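Long-range contacts in E3 ubiquitin-protein ligase HERC2 (Homo sapiens, PDB 4L1M), which probably attaches ubiquitin to substrate proteins as a HECT-type E3 ligase, its first RCC1-like domain forming a seven-bladed beta-propeller: residues A59-R64 against I100-D105; G106-A111 against I158-T163; G116-W121 against K141-F146. All coordinates share one frame; numbering follows the deposited sequence.

Contact 1: residues A59-R64 against I100-D105; sequences ACAEKR and IAAHSD. With SO4 (sulfate ion), chain G.
The carboxylate of Glu62 lies beside the backbone of Asp105, OE2 coming 3.9 Å from Asp105 O without a bond, while OE1 takes a salt bridge from Lys63 NZ that arrives above the carboxylate plane, 36° out of it. CG of Glu62 is anti to its own backbone N (chi1 -162°), which lays CB and CG against Ser104 O while the carboxylate runs on toward Asp105. Asp105 CA lies at the edge of the His103 ring, in its plane, whereas the Asp105 N-H that bonds ND1 of His103 (N to ND1 3.1 Å) comes in tilted from that plane; the bond ties down the turn that follows strand 97-101. The guanidinium of Arg64 has a sulfate oxygen at its edge, NE donating to O1 at 3.1 Å; this ion is probably from the crystallisation liquor. Across the segments no conventional hydrogen bond forms. Instead CA-H...O contacts stitch the turns, the straightest from Ala61 CA to His103 O (3.3 Å, 160° at the hydrogen), with a more bent one from Glu62 CA to Ser104 O. Toward the strands, Ala59 CB and Ala61 CB each lie 4.1 Å from Ala102 CB, and Ala59 CB also meets Ile100 CG1. The carboxylate of Asp105 turns to other partners, OD1 bonding Ser320 OG and OD2 Ser214 OG, so the turn is also held by more distant blades. Two successive blades thus meet by the inner ends of their first strands, 55-60 and 97-101, an arrangement typical of the RCC1-like seven-bladed beta-propeller.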
loop_
_atom_site.group_PDB
_atom_site.type_symbol
_atom_site.label_atom_id
_atom_site.label_comp_id
_atom_site.label_asym_id
_atom_site.label_seq_id
_atom_site.Cartn_x
_atom_site.Cartn_y
_atom_site.Cartn_z
ATOM N N ALA A 59 6.339 -4.209 3.919
ATOM C CA ALA A 59 5.706 -4.149 2.614
ATOM C C ALA A 59 5.364 -5.570 2.150
ATOM O O ALA A 59 6.240 -6.388 1.932
ATOM C CB ALA A 59 6.621 -3.485 1.621
ATOM N N CYS A 60 4.075 -5.836 2.016
ATOM C CA CYS A 60 3.593 -7.152 1.749
ATOM C C CYS A 60 3.434 -7.362 0.251
ATOM O O CYS A 60 2.686 -6.644 -0.398
ATOM C CB CYS A 60 2.255 -7.343 2.457
ATOM S SG CYS A 60 2.395 -7.454 4.266
ATOM N N ALA A 61 4.133 -8.360 -0.279
ATOM C CA ALA A 61 3.916 -8.794 -1.653
ATOM C C ALA A 61 3.022 -10.033 -1.645
ATOM O O ALA A 61 2.404 -10.351 -0.626
ATOM C CB ALA A 61 5.232 -9.058 -2.345
ATOM N N GLU A 62 2.927 -10.724 -2.769
ATOM C CA GLU A 62 2.001 -11.858 -2.864
ATOM C C GLU A 62 2.467 -13.128 -2.155
ATOM O O GLU A 62 1.655 -13.769 -1.489
ATOM C CB GLU A 62 1.667 -12.183 -4.309
ATOM C CG GLU A 62 0.411 -13.043 -4.429
ATOM C CD GLU A 62 0.264 -13.679 -5.797
ATOM O OE1 GLU A 62 0.906 -14.728 -6.035
ATOM O OE2 GLU A 62 -0.490 -13.128 -6.622
ATOM N N LYS A 63 3.736 -13.506 -2.313
ATOM C CA LYS A 63 4.249 -14.729 -1.661
ATOM C C LYS A 63 5.196 -14.437 -0.510
ATOM O O LYS A 63 5.572 -15.335 0.230
ATOM C CB LYS A 63 4.994 -15.627 -2.665
ATOM C CG LYS A 63 4.216 -16.036 -3.907
ATOM C CD LYS A 63 3.030 -16.951 -3.598
ATOM C CE LYS A 63 2.541 -17.658 -4.876
ATOM N NZ LYS A 63 1.054 -17.684 -5.010
ATOM N N ARG A 64 5.597 -13.187 -0.368
ATOM C CA ARG A 64 6.542 -12.812 0.662
ATOM C C ARG A 64 6.381 -11.352 1.077
ATOM O O ARG A 64 5.578 -10.611 0.501
ATOM C CB ARG A 64 7.951 -13.084 0.190
ATOM C CG ARG A 64 8.315 -12.449 -1.126
ATOM C CD ARG A 64 9.697 -12.905 -1.584
ATOM N NE ARG A 64 9.845 -14.377 -1.649
ATOM C CZ ARG A 64 10.590 -15.112 -0.800
ATOM N NH1 ARG A 64 11.292 -14.562 0.229
ATOM N NH2 ARG A 64 10.662 -16.428 -0.980
ATOM N N ILE A 100 10.262 1.239 1.778
ATOM C CA ILE A 100 10.103 0.091 0.935
ATOM C C ILE A 100 8.688 0.056 0.401
ATOM O O ILE A 100 7.789 0.642 0.957
ATOM C CB ILE A 100 10.388 -1.222 1.701
ATOM C CG1 ILE A 100 9.624 -1.253 3.032
ATOM C CG2 ILE A 100 11.870 -1.383 1.902
ATOM C CD1 ILE A 100 9.813 -2.524 3.847
ATOM N N ALA A 101 8.490 -0.667 -0.685
ATOM C CA ALA A 101 7.167 -0.816 -1.233
ATOM C C ALA A 101 7.044 -2.114 -1.992
ATOM O O ALA A 101 8.025 -2.671 -2.493
ATOM C CB ALA A 101 6.850 0.351 -2.150
ATOM N N ALA A 102 5.807 -2.563 -2.079
ATOM C CA ALA A 102 5.432 -3.739 -2.794
ATOM C C ALA A 102 3.926 -3.746 -2.731
ATOM O O ALA A 102 3.364 -3.012 -1.970
ATOM C CB ALA A 102 5.995 -4.985 -2.142
ATOM N N HIS A 103 3.278 -4.596 -3.515
ATOM C CA HIS A 103 1.829 -4.630 -3.580
ATOM C C HIS A 103 1.375 -6.019 -3.243
ATOM O O HIS A 103 2.019 -6.984 -3.639
ATOM C CB HIS A 103 1.386 -4.289 -4.991
ATOM C CG HIS A 103 -0.080 -4.145 -5.125
ATOM N ND1 HIS A 103 -0.897 -5.212 -5.411
ATOM C CD2 HIS A 103 -0.888 -3.072 -4.988
ATOM C CE1 HIS A 103 -2.152 -4.807 -5.433
ATOM N NE2 HIS A 103 -2.169 -3.507 -5.199
ATOM N N SER A 104 0.243 -6.150 -2.560
ATOM C CA SER A 104 -0.139 -7.461 -2.012
ATOM C C SER A 104 -0.487 -8.543 -3.083
ATOM O O SER A 104 -0.538 -9.737 -2.766
ATOM C CB SER A 104 -1.247 -7.277 -0.976
ATOM O OG SER A 104 -2.460 -7.076 -1.611
ATOM N N ASP A 105 -0.732 -8.125 -4.322
ATOM C CA ASP A 105 -0.948 -9.041 -5.449
ATOM C C ASP A 105 0.246 -8.994 -6.417
ATOM O O ASP A 105 0.123 -9.404 -7.577
ATOM C CB ASP A 105 -2.256 -8.689 -6.215
ATOM C CG ASP A 105 -3.515 -8.644 -5.286
ATOM O OD1 ASP A 105 -3.682 -9.567 -4.435
ATOM O OD2 ASP A 105 -4.351 -7.691 -5.403
HETATM S S SO4 G . 8.017 -13.923 -5.524
HETATM O O1 SO4 G . 8.780 -14.728 -4.542
HETATM O O2 SO4 G . 7.479 -14.834 -6.572
HETATM O O3 SO4 G . 6.897 -13.228 -4.822
HETATM O O4 SO4 G . 8.895 -12.879 -6.133
#

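Contact 2: residues G106-A111 against I158-T163; sequences GHHYLA and IACGST. With SO4 (sulfate ion), chain G.
Cys160 packs its sulfur against both His108 and Leu110, in the seam between two successive blades of the RCC1-type beta-propeller. Strands 108-111 and 158-160 run antiparallel, their axes 7.3 Å apart, too far for backbone pairing, and no hydrogen bond crosses between the segments; side chains fill the seam. Its tight part is apolar: Leu110 CG lies 3.6 Å from Cys160 SG, and Ile158 CD1 lies 3.6 Å from Leu110 O and also touches Leu110 CB. Leu110 CD1 in turn lies over Ala159 O. The looser, more exposed side is at the Gly106 end. Here the backbones draw together, but Gly106 brings no side chain, and Gly106 CA stays 4.1 Å from Ser162 O. The exposed His107 takes almost no part in the seam. Its ring instead presents an edge to a sulfate ion, with a weak, in-plane hydrogen bond from ND1 to O2; Tyr109, which points away from the 158-163 segment, bonds O4 of the same ion through OH at 3.1 Å. Between these two regions stands the His108 ring, brought across by a chi1 of 77°. NE2 has its main partner in Ser165 OG, which would fix the ring's rotation. Cys160 SG sits over one ring face, 4.2 Å from the centroid and 28° off the normal, while at the edge His108 CE1 comes within 3.2 Å of Gly161 O.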
loop_
_atom_site.group_PDB
_atom_site.type_symbol
_atom_site.label_atom_id
_atom_site.label_comp_id
_atom_site.label_asym_id
_atom_site.label_seq_id
_atom_site.Cartn_x
_atom_site.Cartn_y
_atom_site.Cartn_z
ATOM N N GLY A 106 1.398 -8.507 -5.939
ATOM C CA GLY A 106 2.577 -8.263 -6.793
ATOM C C GLY A 106 3.815 -9.110 -6.514
ATOM O O GLY A 106 3.882 -9.825 -5.516
ATOM N N HIS A 107 4.788 -8.996 -7.412
ATOM C CA HIS A 107 6.025 -9.787 -7.416
ATOM C C HIS A 107 7.232 -8.892 -7.725
ATOM O O HIS A 107 8.198 -9.336 -8.353
ATOM C CB HIS A 107 5.951 -10.925 -8.491
ATOM C CG HIS A 107 4.789 -11.842 -8.304
ATOM N ND1 HIS A 107 4.902 -13.058 -7.661
ATOM C CD2 HIS A 107 3.474 -11.693 -8.607
ATOM C CE1 HIS A 107 3.709 -13.629 -7.590
ATOM N NE2 HIS A 107 2.823 -12.819 -8.150
ATOM N N HIS A 108 7.153 -7.625 -7.359
ATOM C CA HIS A 108 8.286 -6.753 -7.501
ATOM C C HIS A 108 8.326 -5.787 -6.349
ATOM O O HIS A 108 7.328 -5.588 -5.682
ATOM C CB HIS A 108 8.320 -6.056 -8.859
ATOM C CG HIS A 108 7.367 -4.910 -8.994
ATOM N ND1 HIS A 108 6.000 -5.077 -8.982
ATOM C CD2 HIS A 108 7.585 -3.592 -9.220
ATOM C CE1 HIS A 108 5.416 -3.908 -9.172
ATOM N NE2 HIS A 108 6.356 -2.990 -9.318
ATOM N N TYR A 109 9.500 -5.210 -6.118
ATOM C CA TYR A 109 9.767 -4.458 -4.910
ATOM C C TYR A 109 10.465 -3.171 -5.291
ATOM O O TYR A 109 11.217 -3.145 -6.270
ATOM C CB TYR A 109 10.649 -5.297 -3.987
ATOM C CG TYR A 109 10.176 -6.726 -3.936
ATOM C CD1 TYR A 109 9.204 -7.128 -3.040
ATOM C CD2 TYR A 109 10.650 -7.654 -4.846
ATOM C CE1 TYR A 109 8.740 -8.430 -3.015
ATOM C CE2 TYR A 109 10.197 -8.952 -4.845
ATOM C CZ TYR A 109 9.239 -9.345 -3.925
ATOM O OH TYR A 109 8.785 -10.659 -3.951
ATOM N N LEU A 110 10.208 -2.117 -4.519
ATOM C CA LEU A 110 10.998 -0.894 -4.558
ATOM C C LEU A 110 11.584 -0.570 -3.179
ATOM O O LEU A 110 10.974 -0.851 -2.149
ATOM C CB LEU A 110 10.122 0.279 -4.955
ATOM C CG LEU A 110 9.440 0.200 -6.294
ATOM C CD1 LEU A 110 8.665 1.492 -6.509
ATOM C CD2 LEU A 110 10.428 0.016 -7.422
ATOM N N ALA A 111 12.752 0.056 -3.187
ATOM C CA ALA A 111 13.359 0.532 -1.984
ATOM C C ALA A 111 13.944 1.910 -2.219
ATOM O O ALA A 111 14.503 2.169 -3.280
ATOM C CB ALA A 111 14.435 -0.430 -1.539
ATOM N N ILE A 158 7.427 6.115 -2.612
ATOM C CA ILE A 158 7.403 5.042 -3.603
ATOM C C ILE A 158 6.167 4.138 -3.435
ATOM O O ILE A 158 5.610 4.006 -2.333
ATOM C CB ILE A 158 8.659 4.162 -3.541
ATOM C CG1 ILE A 158 8.964 3.750 -2.111
ATOM C CG2 ILE A 158 9.831 4.896 -4.147
ATOM C CD1 ILE A 158 9.976 2.625 -1.993
ATOM N N ALA A 159 5.728 3.541 -4.535
ATOM C CA ALA A 159 4.544 2.727 -4.493
ATOM C C ALA A 159 4.603 1.706 -5.594
ATOM O O ALA A 159 5.191 1.956 -6.626
ATOM C CB ALA A 159 3.314 3.598 -4.648
ATOM N N CYS A 160 3.955 0.564 -5.370
ATOM C CA CYS A 160 3.814 -0.464 -6.368
ATOM C C CYS A 160 2.355 -0.825 -6.610
ATOM O O CYS A 160 1.528 -0.839 -5.683
ATOM C CB CYS A 160 4.518 -1.722 -5.909
ATOM S SG CYS A 160 6.301 -1.575 -5.794
ATOM N N GLY A 161 2.063 -1.155 -7.860
ATOM C CA GLY A 161 0.851 -1.869 -8.224
ATOM C C GLY A 161 1.205 -3.315 -8.458
ATOM O O GLY A 161 2.338 -3.739 -8.202
ATOM N N SER A 162 0.240 -4.094 -8.931
ATOM C CA SER A 162 0.519 -5.504 -9.250
ATOM C C SER A 162 1.465 -5.598 -10.430
ATOM O O SER A 162 2.312 -6.481 -10.460
ATOM C CB SER A 162 -0.771 -6.279 -9.536
ATOM O OG SER A 162 -1.466 -5.684 -10.607
ATOM N N THR A 163 1.336 -4.676 -11.382
ATOM C CA THR A 163 2.162 -4.706 -12.582
ATOM C C THR A 163 2.807 -3.375 -12.967
ATOM O O THR A 163 3.296 -3.226 -14.089
ATOM C CB THR A 163 1.327 -5.193 -13.785
ATOM O OG1 THR A 163 0.252 -4.283 -14.009
ATOM C CG2 THR A 163 0.783 -6.598 -13.531
HETATM S S SO4 G . 8.017 -13.923 -5.524
HETATM O O1 SO4 G . 8.780 -14.728 -4.542
HETATM O O2 SO4 G . 7.479 -14.834 -6.572
HETATM O O3 SO4 G . 6.897 -13.228 -4.822
HETATM O O4 SO4 G . 8.895 -12.879 -6.133
#

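Contact 3: residues G116-W121 against K141-F146; sequences GEVYSW and KVISAF
Ile143 N donates to Val118 O at 2.8 Å, almost in line with the carbonyl, and Ser120 and Lys141 form an antiparallel hydrogen-bonded pair, Ser120 N to Lys141 O at 2.9 Å and Lys141 N to Ser120 O at 3.1 Å, making three backbone bonds between strand 118-122 and the 141-146 segment. Tyr119 and Val142 make the adjoining non-hydrogen-bonded pair; Val142 CG2 approaches the Tyr119 ring obliquely, 3.4 Å from CE2. Ile143 and Phe146 hold Val118 by separate branches: CG1, anti to the backbone N (chi1 -177°), meets Ile143 CD1 at 3.9 Å, whereas CG2 meets Phe146 CD2 at 3.8 Å. The short 3-10 turn 144-146 brings the phenyl group back, secured by a bond from Phe146 N to Ile143 O. Ser120 OG, near Ile143 CG1, has its hydrogen-bond partner in Leu129 O of the intervening loop. Farther out, Val118 also touches Leu112, and both Val118 and Phe146 reach Val155. The pairing therefore closes the outer edge of a four-stranded blade, with strand 108-113 flanking 118-122 on the inner side and strand 155-160 of the next blade against Val118 and Phe146.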
loop_
_atom_site.group_PDB
_atom_site.type_symbol
_atom_site.label_atom_id
_atom_site.label_comp_id
_atom_site.label_asym_id
_atom_site.label_seq_id
_atom_site.Cartn_x
_atom_site.Cartn_y
_atom_site.Cartn_z
ATOM N N GLY A 116 18.233 9.431 -1.692
ATOM C CA GLY A 116 17.359 9.627 -2.853
ATOM C C GLY A 116 17.343 8.549 -3.938
ATOM O O GLY A 116 16.459 8.565 -4.793
ATOM N N GLU A 117 18.319 7.638 -3.941
ATOM C CA GLU A 117 18.367 6.567 -4.947
ATOM C C GLU A 117 17.226 5.576 -4.752
ATOM O O GLU A 117 16.919 5.172 -3.611
ATOM C CB GLU A 117 19.688 5.781 -4.903
ATOM C CG GLU A 117 20.936 6.568 -5.224
ATOM C CD GLU A 117 21.648 7.022 -3.962
ATOM O OE1 GLU A 117 20.972 7.574 -3.052
ATOM O OE2 GLU A 117 22.882 6.817 -3.876
ATOM N N VAL A 118 16.627 5.157 -5.872
ATOM C CA VAL A 118 15.538 4.160 -5.868
ATOM C C VAL A 118 16.047 2.845 -6.446
ATOM O O VAL A 118 16.733 2.845 -7.470
ATOM C CB VAL A 118 14.348 4.634 -6.706
ATOM C CG1 VAL A 118 13.209 3.638 -6.633
ATOM C CG2 VAL A 118 13.872 5.989 -6.232
ATOM N N TYR A 119 15.740 1.737 -5.776
ATOM C CA TYR A 119 16.152 0.407 -6.224
ATOM C C TYR A 119 14.931 -0.391 -6.560
ATOM O O TYR A 119 13.890 -0.217 -5.938
ATOM C CB TYR A 119 16.909 -0.342 -5.128
ATOM C CG TYR A 119 18.184 0.309 -4.729
ATOM C CD1 TYR A 119 18.185 1.434 -3.919
ATOM C CD2 TYR A 119 19.410 -0.198 -5.160
ATOM C CE1 TYR A 119 19.375 2.035 -3.537
ATOM C CE2 TYR A 119 20.603 0.385 -4.782
ATOM C CZ TYR A 119 20.580 1.502 -3.971
ATOM O OH TYR A 119 21.757 2.107 -3.612
ATOM N N SER A 120 15.050 -1.273 -7.540
ATOM C CA SER A 120 13.925 -2.145 -7.897
ATOM C C SER A 120 14.419 -3.538 -8.157
ATOM O O SER A 120 15.552 -3.727 -8.593
ATOM C CB SER A 120 13.197 -1.613 -9.134
ATOM O OG SER A 120 14.048 -1.660 -10.266
ATOM N N TRP A 121 13.592 -4.513 -7.866
ATOM C CA TRP A 121 13.899 -5.882 -8.263
ATOM C C TRP A 121 12.644 -6.746 -8.324
ATOM O O TRP A 121 11.544 -6.297 -7.971
ATOM C CB TRP A 121 14.984 -6.497 -7.360
ATOM C CG TRP A 121 14.613 -6.762 -5.929
ATOM C CD1 TRP A 121 14.449 -7.990 -5.357
ATOM C CD2 TRP A 121 14.419 -5.806 -4.875
ATOM N NE1 TRP A 121 14.135 -7.858 -4.036
ATOM C CE2 TRP A 121 14.106 -6.533 -3.712
ATOM C CE3 TRP A 121 14.443 -4.419 -4.807
ATOM C CZ2 TRP A 121 13.841 -5.916 -2.484
ATOM C CZ3 TRP A 121 14.192 -3.794 -3.573
ATOM C CH2 TRP A 121 13.890 -4.543 -2.439
ATOM N N LYS A 141 18.526 -3.205 -8.039
ATOM C CA LYS A 141 19.289 -2.427 -8.970
ATOM C C LYS A 141 18.799 -0.987 -8.942
ATOM O O LYS A 141 17.592 -0.730 -8.916
ATOM C CB LYS A 141 19.113 -2.990 -10.384
ATOM C CG LYS A 141 19.958 -2.268 -11.422
ATOM C CD LYS A 141 19.838 -2.900 -12.791
ATOM C CE LYS A 141 20.742 -2.208 -13.783
ATOM N NZ LYS A 141 20.157 -2.311 -15.144
ATOM N N VAL A 142 19.738 -0.054 -8.993
ATOM C CA VAL A 142 19.415 1.367 -8.953
ATOM C C VAL A 142 18.665 1.710 -10.216
ATOM O O VAL A 142 19.078 1.298 -11.284
ATOM C CB VAL A 142 20.686 2.262 -8.911
ATOM C CG1 VAL A 142 20.301 3.730 -8.901
ATOM C CG2 VAL A 142 21.508 1.962 -7.681
ATOM N N ILE A 143 17.577 2.458 -10.084
ATOM C CA ILE A 143 16.914 3.036 -11.235
ATOM C C ILE A 143 17.636 4.331 -11.553
ATOM O O ILE A 143 17.404 5.359 -10.909
ATOM C CB ILE A 143 15.436 3.333 -10.981
ATOM C CG1 ILE A 143 14.671 2.057 -10.601
ATOM C CG2 ILE A 143 14.823 3.975 -12.214
ATOM C CD1 ILE A 143 13.189 2.302 -10.331
ATOM N N SER A 144 18.511 4.281 -12.552
ATOM C CA SER A 144 19.349 5.423 -12.884
ATOM C C SER A 144 18.548 6.653 -13.341
ATOM O O SER A 144 19.001 7.763 -13.179
ATOM C CB SER A 144 20.384 5.044 -13.932
ATOM O OG SER A 144 19.740 4.714 -15.142
ATOM N N ALA A 145 17.349 6.468 -13.871
ATOM C CA ALA A 145 16.492 7.616 -14.171
ATOM C C ALA A 145 16.323 8.576 -12.971
ATOM O O ALA A 145 16.113 9.750 -13.168
ATOM C CB ALA A 145 15.128 7.143 -14.660
ATOM N N PHE A 146 16.397 8.088 -11.738
ATOM C CA PHE A 146 16.234 8.963 -10.584
ATOM C C PHE A 146 17.561 9.414 -9.948
ATOM O O PHE A 146 17.552 10.267 -9.061
ATOM C CB PHE A 146 15.373 8.284 -9.515
ATOM C CG PHE A 146 13.940 8.132 -9.903
ATOM C CD1 PHE A 146 13.185 9.243 -10.278
ATOM C CD2 PHE A 146 13.334 6.883 -9.898
ATOM C CE1 PHE A 146 11.863 9.101 -10.646
ATOM C CE2 PHE A 146 12.012 6.737 -10.251
ATOM C CZ PHE A 146 11.274 7.842 -10.619
#

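All three contacts reach the sheet of strands 97-101, 108-113, 118-122 and 140-142. Contact 1 joins its innermost strand to the preceding blade, contact 2 joins its second strand to the following blade, and contact 3 pairs its two outer strands. Contacts 1 and 2 have centres about 7 Å apart and touch directly, with probable backbone bonds such as Ala101 N to Leu110 O; the centre of contact 3 is about 13 Å from that of contact 2, which it touches, and about 18 Å from that of contact 1, which it does not. Contact 1 closes first along the chain, and contact 3 falls between the segments of contact 2. One blade is thereby linked to both neighbours and completed at its rim.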